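Local atomic coordinates of acyl-CoA dehydrogenase (Bacillus anthracis, PDB entry 3OWA), a protein that probably catalyses the FAD-dependent alpha,beta-dehydrogenation of acyl-CoA thioesters, as in other members of the acyl-CoA dehydrogenase family. Residues 290-295 with 591-596; 278-283 with 373-378. All coordinates share one frame; numbering follows the deposited sequence. Where two conformers were deposited one is given.

Interaction 1. Residues 290-295 with 591-596; sequences YANQRQ and EDERYT. With FAD (flavin-adenine dinucleotide), chain J.
E593 meets N292 at the surface, where the chain comes off the end of helix 578-592 and passes the last turn of helix 257-293. D592 is the last helical residue there; E593 turns away with a positive phi (51°). Its CG stands anti to the carbonyl carbon (chi1 -68°) and the chain is extended beyond, which carries the carboxylate across to N292. E593 OE1 lies 3.1 Å from N292 OD1 and 3.5 Å from N292 CB, with amide and carboxylate planes nearly coplanar. The N292 amide is probably modelled turned over; turned back, it may hydrogen-bond to the carboxylate. Y595 packs on V284 of helix 257-293, and T596 O accepts a hydrogen bond from Y531 OH.

Two residues past N292 but well away from this touch, R294 turns the edge of its guanidinium to the FAD pyrophosphate. R294 NE gives FAD O1A a nearly straight bond (2.9 Å, 167°) in the guanidinium plane. R294 NH1 adds weak bonds to FAD O1A and, at 2.8 Å, to FAD O2P. NH2 binds P156 O of the second subunit. The N292–E593 touch is slight, whereas one guanidinium spans both phosphates and the subunit boundary, where its positive charge would probably offset the negative charge of the pyrophosphate.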
ATOM      1  N   TYR A 290      -1.404   6.630 -19.835  1.00 35.06           N
ATOM      2  CA  TYR A 290      -2.831   6.586 -19.511  1.00 33.89           C
ATOM      3  C   TYR A 290      -3.405   7.968 -19.211  1.00 33.93           C
ATOM      4  O   TYR A 290      -4.462   8.308 -19.729  1.00 33.96           O
ATOM      5  CB  TYR A 290      -3.135   5.621 -18.339  1.00 32.45           C
ATOM      6  CG  TYR A 290      -4.606   5.413 -18.211  1.00 32.03           C
ATOM      7  CD1 TYR A 290      -5.346   6.089 -17.222  1.00 28.77           C
ATOM      8  CD2 TYR A 290      -5.292   4.574 -19.112  1.00 33.81           C
ATOM      9  CE1 TYR A 290      -6.706   5.934 -17.128  1.00 28.81           C
ATOM     10  CE2 TYR A 290      -6.666   4.394 -19.013  1.00 32.26           C
ATOM     11  CZ  TYR A 290      -7.373   5.076 -18.017  1.00 30.68           C
ATOM     12  OH  TYR A 290      -8.740   4.929 -17.920  1.00 29.89           O
ATOM     13  N   ALA A 291      -2.698   8.758 -18.399  1.00 34.01           N
ATOM     14  CA  ALA A 291      -3.125  10.114 -18.039  1.00 34.90           C
ATOM     15  C   ALA A 291      -3.303  11.041 -19.255  1.00 36.84           C
ATOM     16  O   ALA A 291      -4.250  11.821 -19.292  1.00 37.19           O
ATOM     17  CB  ALA A 291      -2.165  10.757 -17.023  1.00 33.62           C
ATOM     18  N   ASN A 292      -2.422  10.927 -20.244  1.00 38.24           N
ATOM     19  CA  ASN A 292      -2.569  11.685 -21.502  1.00 40.38           C
ATOM     20  C   ASN A 292      -3.764  11.261 -22.362  1.00 41.27           C
ATOM     21  O   ASN A 292      -4.261  12.058 -23.137  1.00 41.76           O
ATOM     22  CB  ASN A 292      -1.300  11.591 -22.362  1.00 40.29           C
ATOM     23  CG  ASN A 292      -0.169  12.504 -21.871  1.00 41.84           C
ATOM     24  OD1 ASN A 292       1.002  12.212 -22.096  1.00 44.47           O
ATOM     25  ND2 ASN A 292      -0.510  13.597 -21.217  1.00 40.19           N
ATOM     26  N   GLN A 293      -4.218  10.012 -22.252  0.52 40.64           N
ATOM     27  CA  GLN A 293      -5.309   9.564 -23.138  0.52 41.31           C
ATOM     28  C   GLN A 293      -6.687   9.614 -22.482  0.52 40.62           C
ATOM     29  O   GLN A 293      -7.684   9.877 -23.158  0.52 40.89           O
ATOM     30  CB  GLN A 293      -5.050   8.170 -23.724  0.52 41.88           C
ATOM     31  CG  GLN A 293      -3.813   8.073 -24.648  0.52 44.91           C
ATOM     32  CD  GLN A 293      -3.882   8.955 -25.885  0.52 49.27           C
ATOM     33  OE1 GLN A 293      -3.011   9.808 -26.106  0.52 50.20           O
ATOM     34  NE2 GLN A 293      -4.909   8.746 -26.709  0.52 51.70           N
ATOM     35  N   ARG A 294      -6.746   9.344 -21.176  1.00 38.95           N
ATOM     36  CA  ARG A 294      -8.031   9.309 -20.481  1.00 38.10           C
ATOM     37  C   ARG A 294      -8.569  10.728 -20.285  1.00 38.70           C
ATOM     38  O   ARG A 294      -7.922  11.551 -19.656  1.00 39.79           O
ATOM     39  CB  ARG A 294      -7.873   8.612 -19.125  1.00 35.29           C
ATOM     40  CG  ARG A 294      -9.112   8.641 -18.238  1.00 34.93           C
ATOM     41  CD  ARG A 294     -10.338   8.153 -18.955  1.00 33.77           C
ATOM     42  NE  ARG A 294     -11.389   7.772 -18.001  1.00 34.38           N
ATOM     43  CZ  ARG A 294     -12.547   7.210 -18.328  1.00 35.86           C
ATOM     44  NH1 ARG A 294     -13.428   6.845 -17.372  1.00 34.06           N
ATOM     45  NH2 ARG A 294     -12.823   6.990 -19.612  1.00 35.02           N
ATOM     46  N   GLN A 295      -9.749  11.010 -20.826  1.00 39.32           N
ATOM     47  CA  GLN A 295     -10.410  12.291 -20.573  1.00 40.31           C
ATOM     48  C   GLN A 295     -11.561  12.119 -19.599  1.00 39.75           C
ATOM     49  O   GLN A 295     -12.280  11.115 -19.649  1.00 38.49           O
ATOM     50  CB  GLN A 295     -10.908  12.916 -21.873  1.00 42.39           C
ATOM     51  CG  GLN A 295      -9.864  12.902 -22.943  1.00 46.03           C
ATOM     52  CD  GLN A 295      -9.913  14.130 -23.827  1.00 52.85           C
ATOM     53  OE1 GLN A 295     -10.731  15.041 -23.631  1.00 56.53           O
ATOM     54  NE2 GLN A 295      -9.039  14.163 -24.811  1.00 55.47           N
ATOM     55  N   GLU A 591       5.211  14.895 -21.119  1.00 46.70           N
ATOM     56  CA  GLU A 591       5.715  15.229 -22.462  1.00 50.03           C
ATOM     57  C   GLU A 591       6.410  14.018 -23.117  1.00 50.18           C
ATOM     58  O   GLU A 591       6.134  13.688 -24.266  1.00 50.40           O
ATOM     59  CB  GLU A 591       6.657  16.431 -22.381  1.00 51.15           C
ATOM     60  CG  GLU A 591       7.365  16.739 -23.678  1.00 58.17           C
ATOM     61  CD  GLU A 591       6.431  17.322 -24.736  1.00 67.01           C
ATOM     62  OE1 GLU A 591       6.123  18.538 -24.651  1.00 71.44           O
ATOM     63  OE2 GLU A 591       6.016  16.571 -25.656  1.00 70.18           O
ATOM     64  N   ASP A 592       7.295  13.359 -22.368  1.00 50.65           N
ATOM     65  CA  ASP A 592       8.028  12.172 -22.848  1.00 52.01           C
ATOM     66  C   ASP A 592       7.218  10.878 -22.750  1.00 50.72           C
ATOM     67  O   ASP A 592       7.571   9.883 -23.364  1.00 51.28           O
ATOM     68  CB  ASP A 592       9.365  12.022 -22.094  1.00 51.94           C
ATOM     69  CG  ASP A 592      10.290  13.252 -22.260  1.00 58.28           C
ATOM     70  OD1 ASP A 592      10.128  14.022 -23.244  1.00 59.26           O
ATOM     71  OD2 ASP A 592      11.179  13.458 -21.392  1.00 63.29           O
ATOM     72  N   GLU A 593       6.138  10.898 -21.969  1.00 50.47           N
ATOM     73  CA  GLU A 593       5.336   9.676 -21.645  1.00 49.74           C
ATOM     74  C   GLU A 593       6.178   8.510 -21.141  1.00 47.83           C
ATOM     75  O   GLU A 593       5.973   7.351 -21.536  1.00 47.02           O
ATOM     76  CB  GLU A 593       4.452   9.229 -22.818  1.00 50.89           C
ATOM     77  CG  GLU A 593       3.315  10.180 -23.136  1.00 54.42           C
ATOM     78  CD  GLU A 593       2.392   9.642 -24.213  1.00 57.87           C
ATOM     79  OE1 GLU A 593       1.170   9.859 -24.092  1.00 57.85           O
ATOM     80  OE2 GLU A 593       2.885   9.005 -25.178  1.00 59.93           O
ATOM     81  N   ARG A 594       7.125   8.833 -20.270  0.58 47.06           N
ATOM     82  CA  ARG A 594       7.947   7.847 -19.593  0.58 46.12           C
ATOM     83  C   ARG A 594       8.744   8.545 -18.502  0.58 46.01           C
ATOM     84  O   ARG A 594       8.797   9.782 -18.440  0.58 45.94           O
ATOM     85  CB  ARG A 594       8.891   7.121 -20.569  0.58 46.40           C
ATOM     86  CG  ARG A 594       9.908   8.035 -21.265  0.58 48.34           C
ATOM     87  CD  ARG A 594      10.768   7.287 -22.285  0.58 49.37           C
ATOM     88  NE  ARG A 594      11.937   8.083 -22.665  0.58 50.30           N
ATOM     89  CZ  ARG A 594      11.934   9.060 -23.570  0.58 51.87           C
ATOM     90  NH1 ARG A 594      10.821   9.383 -24.219  0.58 52.33           N
ATOM     91  NH2 ARG A 594      13.055   9.726 -23.823  0.58 52.95           N
ATOM     92  N   TYR A 595       9.367   7.738 -17.652  1.00 45.24           N
ATOM     93  CA  TYR A 595      10.280   8.232 -16.663  1.00 45.39           C
ATOM     94  C   TYR A 595      11.509   8.735 -17.408  1.00 47.53           C
ATOM     95  O   TYR A 595      12.019   8.065 -18.296  1.00 47.79           O
ATOM     96  CB  TYR A 595      10.678   7.113 -15.739  1.00 43.69           C
ATOM     97  CG  TYR A 595      11.893   7.407 -14.918  1.00 41.37           C
ATOM     98  CD1 TYR A 595      13.139   6.974 -15.341  1.00 37.97           C
ATOM     99  CD2 TYR A 595      11.802   8.122 -13.715  1.00 39.60           C
ATOM    100  CE1 TYR A 595      14.267   7.217 -14.591  1.00 38.50           C
ATOM    101  CE2 TYR A 595      12.933   8.378 -12.947  1.00 39.33           C
ATOM    102  CZ  TYR A 595      14.163   7.917 -13.404  1.00 40.24           C
ATOM    103  OH  TYR A 595      15.308   8.111 -12.682  1.00 38.69           O
ATOM    104  N   THR A 596      11.977   9.909 -17.031  1.00 49.31           N
ATOM    105  CA  THR A 596      13.026  10.573 -17.775  1.00 52.88           C
ATOM    106  C   THR A 596      13.922  11.302 -16.800  1.00 53.17           C
ATOM    107  O   THR A 596      13.521  11.560 -15.668  1.00 52.52           O
ATOM    108  CB  THR A 596      12.429  11.520 -18.830  1.00 53.50           C
ATOM    109  OG1 THR A 596      13.481  12.035 -19.621  1.00 59.38           O
ATOM    110  CG2 THR A 596      11.674  12.671 -18.213  1.00 54.61           C
TER
HETATM  111  PA  FAD J 601     -11.773   8.085 -13.740  1.00 36.65           P
HETATM  112  O1A FAD J 601     -11.251   8.058 -15.167  1.00 37.63           O
HETATM  113  O2A FAD J 601     -13.017   8.873 -13.565  1.00 37.96           O
HETATM  114  O5B FAD J 601     -10.579   8.610 -12.835  1.00 35.90           O
HETATM  115  C5B FAD J 601      -9.249   8.321 -13.158  1.00 38.00           C
HETATM  116  C4B FAD J 601      -8.326   9.041 -12.201  1.00 37.56           C
HETATM  117  O4B FAD J 601      -8.438  10.444 -12.415  1.00 37.21           O
HETATM  118  C3B FAD J 601      -8.686   8.769 -10.737  1.00 37.14           C
HETATM  119  O3B FAD J 601      -7.505   8.802  -9.983  1.00 36.51           O
HETATM  120  C2B FAD J 601      -9.487  10.016 -10.377  1.00 37.79           C
HETATM  121  O2B FAD J 601      -9.435  10.306  -9.008  1.00 37.75           O
HETATM  122  C1B FAD J 601      -8.782  11.091 -11.206  1.00 35.80           C
HETATM  123  N9A FAD J 601      -9.659  12.253 -11.482  1.00 39.13           N
HETATM  124  C8A FAD J 601     -10.822  12.286 -12.224  1.00 42.52           C
HETATM  125  N7A FAD J 601     -11.299  13.561 -12.249  1.00 40.88           N
HETATM  126  C5A FAD J 601     -10.444  14.334 -11.542  1.00 42.13           C
HETATM  127  C6A FAD J 601     -10.430  15.690 -11.218  1.00 43.81           C
HETATM  128  N6A FAD J 601     -11.473  16.480 -11.512  1.00 44.32           N
HETATM  129  N1A FAD J 601      -9.388  16.177 -10.456  1.00 43.69           N
HETATM  130  C2A FAD J 601      -8.379  15.347 -10.005  1.00 45.34           C
HETATM  131  N3A FAD J 601      -8.399  14.009 -10.341  1.00 41.34           N
HETATM  132  C4A FAD J 601      -9.411  13.512 -11.066  1.00 40.25           C
HETATM  133  N1  FAD J 601     -20.706   2.296 -10.987  1.00 35.36           N
HETATM  134  C2  FAD J 601     -22.064   2.285 -10.862  1.00 39.65           C
HETATM  135  O2  FAD J 601     -22.685   3.298 -11.181  1.00 43.44           O
HETATM  136  N3  FAD J 601     -22.727   1.155 -10.407  1.00 35.58           N
HETATM  137  C4  FAD J 601     -22.042   0.016 -10.056  1.00 34.76           C
HETATM  138  O4  FAD J 601     -22.663  -0.974  -9.649  1.00 31.44           O
HETATM  139  C4X FAD J 601     -20.657   0.029 -10.160  1.00 35.93           C
HETATM  140  N5  FAD J 601     -19.921  -1.093  -9.814  1.00 36.47           N
HETATM  141  C5X FAD J 601     -18.554  -1.103  -9.979  1.00 35.26           C
HETATM  142  C6  FAD J 601     -17.834  -2.272  -9.706  1.00 32.00           C
HETATM  143  C7  FAD J 601     -16.454  -2.268  -9.892  1.00 31.80           C
HETATM  144  C7M FAD J 601     -15.648  -3.506  -9.570  1.00 33.38           C
HETATM  145  C8  FAD J 601     -15.829  -1.114 -10.372  1.00 31.33           C
HETATM  146  C8M FAD J 601     -14.349  -1.039 -10.587  1.00 33.10           C
HETATM  147  C9  FAD J 601     -16.544   0.051 -10.634  1.00 29.72           C
HETATM  148  C9A FAD J 601     -17.916   0.053 -10.467  1.00 32.96           C
HETATM  149  N10 FAD J 601     -18.636   1.210 -10.737  1.00 34.64           N
HETATM  150  C10 FAD J 601     -20.000   1.179 -10.630  1.00 35.05           C
HETATM  151  C1' FAD J 601     -17.969   2.453 -11.257  1.00 34.51           C
HETATM  152  C2' FAD J 601     -16.889   2.939 -10.260  1.00 41.11           C
HETATM  153  O2' FAD J 601     -17.341   3.340  -8.952  1.00 39.90           O
HETATM  154  C3' FAD J 601     -15.969   3.946 -10.975  1.00 39.21           C
HETATM  155  O3' FAD J 601     -14.743   3.322 -11.282  1.00 38.43           O
HETATM  156  C4' FAD J 601     -15.727   5.155 -10.123  1.00 45.07           C
HETATM  157  O4' FAD J 601     -16.991   5.725  -9.830  1.00 46.29           O
HETATM  158  C5' FAD J 601     -14.454   6.042 -11.019  1.00 42.21           C
HETATM  159  O5' FAD J 601     -14.486   6.151 -12.382  1.00 38.20           O
HETATM  160  P   FAD J 601     -13.331   5.721 -13.435  1.00 38.11           P
HETATM  161  O1P FAD J 601     -12.928   4.330 -12.994  1.00 36.68           O
HETATM  162  O2P FAD J 601     -13.706   5.748 -14.863  1.00 40.97           O
HETATM  163  O3P FAD J 601     -12.053   6.612 -13.147  1.00 39.66           O

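Interaction 2. Residues 278-283 with 373-378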
ATOM      1  N   GLY A 278      13.259  -1.219 -12.203  1.00 30.43           N
ATOM      2  CA  GLY A 278      12.721  -1.412 -13.571  1.00 29.39           C
ATOM      3  C   GLY A 278      11.199  -1.364 -13.572  1.00 29.36           C
ATOM      4  O   GLY A 278      10.582  -0.735 -14.429  1.00 29.13           O
ATOM      5  N   SER A 279      10.569  -2.022 -12.593  1.00 26.26           N
ATOM      6  CA  SER A 279       9.138  -1.993 -12.527  1.00 25.44           C
ATOM      7  C   SER A 279       8.583  -0.626 -12.206  1.00 25.28           C
ATOM      8  O   SER A 279       7.528  -0.267 -12.719  1.00 25.69           O
ATOM      9  CB  SER A 279       8.623  -3.018 -11.491  1.00 23.04           C
ATOM     10  OG  SER A 279       9.140  -4.325 -11.773  1.00 28.29           O
ATOM     11  N   ALA A 280       9.250   0.130 -11.332  1.00 25.92           N
ATOM     12  CA  ALA A 280       8.759   1.445 -10.993  1.00 26.74           C
ATOM     13  C   ALA A 280       8.817   2.347 -12.215  1.00 28.58           C
ATOM     14  O   ALA A 280       7.906   3.129 -12.429  1.00 28.71           O
ATOM     15  CB  ALA A 280       9.569   2.071  -9.791  1.00 27.09           C
ATOM     16  N   LYS A 281       9.856   2.208 -13.028  1.00 29.74           N
ATOM     17  CA  LYS A 281       9.940   2.986 -14.261  1.00 31.69           C
ATOM     18  C   LYS A 281       8.831   2.625 -15.225  1.00 32.45           C
ATOM     19  O   LYS A 281       8.270   3.500 -15.883  1.00 33.98           O
ATOM     20  CB  LYS A 281      11.258   2.743 -14.988  1.00 32.37           C
ATOM     21  CG  LYS A 281      12.490   3.318 -14.342  1.00 35.38           C
ATOM     22  CD  LYS A 281      13.649   3.068 -15.289  1.00 38.37           C
ATOM     23  CE  LYS A 281      15.004   3.371 -14.675  1.00 41.34           C
ATOM     24  NZ  LYS A 281      16.072   3.076 -15.700  1.00 39.56           N
ATOM     25  N   ARG A 282       8.484   1.345 -15.301  1.00 31.69           N
ATOM     26  CA  ARG A 282       7.410   0.934 -16.189  1.00 30.34           C
ATOM     27  C   ARG A 282       6.043   1.473 -15.691  1.00 30.02           C
ATOM     28  O   ARG A 282       5.188   1.881 -16.491  1.00 28.51           O
ATOM     29  CB  ARG A 282       7.374  -0.608 -16.276  1.00 29.73           C
ATOM     30  CG  ARG A 282       6.271  -1.146 -17.159  1.00 29.15           C
ATOM     31  CD  ARG A 282       6.420  -0.628 -18.625  1.00 31.31           C
ATOM     32  NE  ARG A 282       5.325  -1.176 -19.412  1.00 31.55           N
ATOM     33  CZ  ARG A 282       5.043  -0.816 -20.659  1.00 33.50           C
ATOM     34  NH1 ARG A 282       4.002  -1.374 -21.283  1.00 27.76           N
ATOM     35  NH2 ARG A 282       5.784   0.111 -21.273  1.00 35.57           N
ATOM     36  N   ALA A 283       5.836   1.451 -14.374  1.00 27.06           N
ATOM     37  CA  ALA A 283       4.615   1.988 -13.809  1.00 28.42           C
ATOM     38  C   ALA A 283       4.492   3.494 -14.120  1.00 29.40           C
ATOM     39  O   ALA A 283       3.404   3.979 -14.418  1.00 30.77           O
ATOM     40  CB  ALA A 283       4.577   1.770 -12.266  1.00 24.67           C
ATOM     41  N   ASP A 373       6.190  -0.347  -4.370  1.00 23.55           N
ATOM     42  CA  ASP A 373       4.866  -0.493  -3.723  1.00 23.97           C
ATOM     43  C   ASP A 373       4.023   0.811  -3.919  1.00 24.86           C
ATOM     44  O   ASP A 373       2.815   0.777  -4.242  1.00 25.40           O
ATOM     45  CB  ASP A 373       5.106  -0.778  -2.235  1.00 23.00           C
ATOM     46  CG  ASP A 373       3.827  -0.941  -1.436  1.00 31.46           C
ATOM     47  OD1 ASP A 373       3.373  -2.086  -1.227  1.00 32.53           O
ATOM     48  OD2 ASP A 373       3.248   0.079  -1.002  1.00 38.88           O
ATOM     49  N   TYR A 374       4.642   1.947  -3.672  1.00 24.45           N
ATOM     50  CA  TYR A 374       3.973   3.240  -3.801  1.00 25.83           C
ATOM     51  C   TYR A 374       3.632   3.512  -5.269  1.00 25.60           C
ATOM     52  O   TYR A 374       2.538   3.988  -5.567  1.00 26.69           O
ATOM     53  CB  TYR A 374       4.901   4.359  -3.251  1.00 26.74           C
ATOM     54  CG  TYR A 374       4.361   5.743  -3.523  1.00 27.98           C
ATOM     55  CD1 TYR A 374       3.424   6.317  -2.657  1.00 32.76           C
ATOM     56  CD2 TYR A 374       4.755   6.466  -4.673  1.00 29.42           C
ATOM     57  CE1 TYR A 374       2.870   7.580  -2.911  1.00 31.45           C
ATOM     58  CE2 TYR A 374       4.197   7.731  -4.939  1.00 31.46           C
ATOM     59  CZ  TYR A 374       3.284   8.285  -4.033  1.00 36.98           C
ATOM     60  OH  TYR A 374       2.715   9.520  -4.283  1.00 36.88           O
ATOM     61  N   THR A 375       4.568   3.271  -6.188  1.00 26.48           N
ATOM     62  CA  THR A 375       4.318   3.582  -7.592  1.00 27.46           C
ATOM     63  C   THR A 375       3.213   2.722  -8.216  1.00 26.34           C
ATOM     64  O   THR A 375       2.408   3.235  -8.995  1.00 26.67           O
ATOM     65  CB  THR A 375       5.613   3.539  -8.479  1.00 29.60           C
ATOM     66  OG1 THR A 375       6.068   2.180  -8.536  1.00 36.94           O
ATOM     67  CG2 THR A 375       6.726   4.420  -7.890  1.00 30.56           C
ATOM     68  N   VAL A 376       3.105   1.430  -7.867  1.00 24.52           N
ATOM     69  CA  VAL A 376       2.031   0.646  -8.478  1.00 22.80           C
ATOM     70  C   VAL A 376       0.712   1.028  -7.828  1.00 22.58           C
ATOM     71  O   VAL A 376      -0.327   0.986  -8.443  1.00 20.58           O
ATOM     72  CB  VAL A 376       2.228  -0.938  -8.418  1.00 21.92           C
ATOM     73  CG1 VAL A 376       3.429  -1.308  -9.181  1.00 21.53           C
ATOM     74  CG2 VAL A 376       2.410  -1.438  -6.965  1.00 22.36           C
ATOM     75  N   ASP A 377       0.752   1.430  -6.576  1.00 22.65           N
ATOM     76  CA  ASP A 377      -0.466   1.829  -5.937  1.00 24.37           C
ATOM     77  C   ASP A 377      -0.996   3.165  -6.550  1.00 25.23           C
ATOM     78  O   ASP A 377      -2.220   3.346  -6.731  1.00 24.59           O
ATOM     79  CB  ASP A 377      -0.237   1.990  -4.448  1.00 26.32           C
ATOM     80  CG  ASP A 377      -1.509   2.374  -3.729  1.00 29.83           C
ATOM     81  OD1 ASP A 377      -2.393   1.502  -3.643  1.00 30.44           O
ATOM     82  OD2 ASP A 377      -1.649   3.540  -3.264  1.00 34.17           O
ATOM     83  N   GLU A 378      -0.106   4.112  -6.867  1.00 24.00           N
ATOM     84  CA  GLU A 378      -0.615   5.334  -7.435  1.00 25.82           C
ATOM     85  C   GLU A 378      -0.952   5.085  -8.885  1.00 25.88           C
ATOM     86  O   GLU A 378      -1.777   5.783  -9.463  1.00 25.23           O
ATOM     87  CB  GLU A 378       0.402   6.469  -7.320  1.00 27.82           C
ATOM     88  CG  GLU A 378       0.521   7.030  -5.833  1.00 31.73           C
ATOM     89  CD  GLU A 378      -0.818   7.564  -5.236  1.00 39.54           C
ATOM     90  OE1 GLU A 378      -0.873   7.789  -4.005  1.00 41.95           O
ATOM     91  OE2 GLU A 378      -1.843   7.698  -5.948  1.00 41.02           O
TER
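T375 carries this contact through its first torsion, chi1 67°, which sets OG1 between the backbone N and the carbonyl carbon and turns CG2 anti to the carbonyl carbon. The two branches of the side chain then face helix 257-293 across two alanines, A280 and A283. T375 OG1 sits 3.7 Å from A280 CA and the same distance from A280 CB, so the hydroxyl oxygen rests against the backbone as well as the methyl of that residue. T375 CG2 is a little farther off, 4.1 Å from A280 CB. One turn on, A283 CB points at the other helix and reaches T375 OG1 at 4.0 Å. The distance from A283 CB to T375 O is 4.2 Å, which brings the methyl alongside the backbone of helix 358-383.

No hydrogen bond crosses between the segments. The T375 hydroxyl, though buried, bonds to L372 O within its own helix, so the polar atom is satisfied while it serves as a packing surface. With alanine methyls on one side and a threonine on the other, the helices lie close: A280 CA and T375 CA are 6.0 Å apart. A283 and V376 form the second near pair of backbone positions. The two segments run in broadly the same direction.

T318 of helix 305-336 also packs on A280, while M397 of helix 393-401 touches both A283 and V376. Away from the alanines, D377 makes salt bridges to R402 and R405 of the second subunit. The contact is thus a buried helix-helix seam of the C-terminal helical domain, with helices 305-336 and 393-401 packed against it.

Helix 257-293 is common to both interactions: interaction 2 uses a mid-helix turn and interaction 1 its C-terminal end, with their centres 14 Å apart. The segments alternate in sequence, 278-283, 290-295, 373-378 and 591-596, so the two contacts cross along the chain. They also touch directly, Y595 CD1 lying 3.8 Å from K281 CG, and E322 of helix 305-336 ties them further, accepting from Y595 OH while it pairs with K281 NZ. Interaction 2 is buried in the C-terminal helical domain; interaction 1 is at the surface. The helix therefore runs from a packed core to the FAD site between subunits, with the chain's C-terminal tail laid along it.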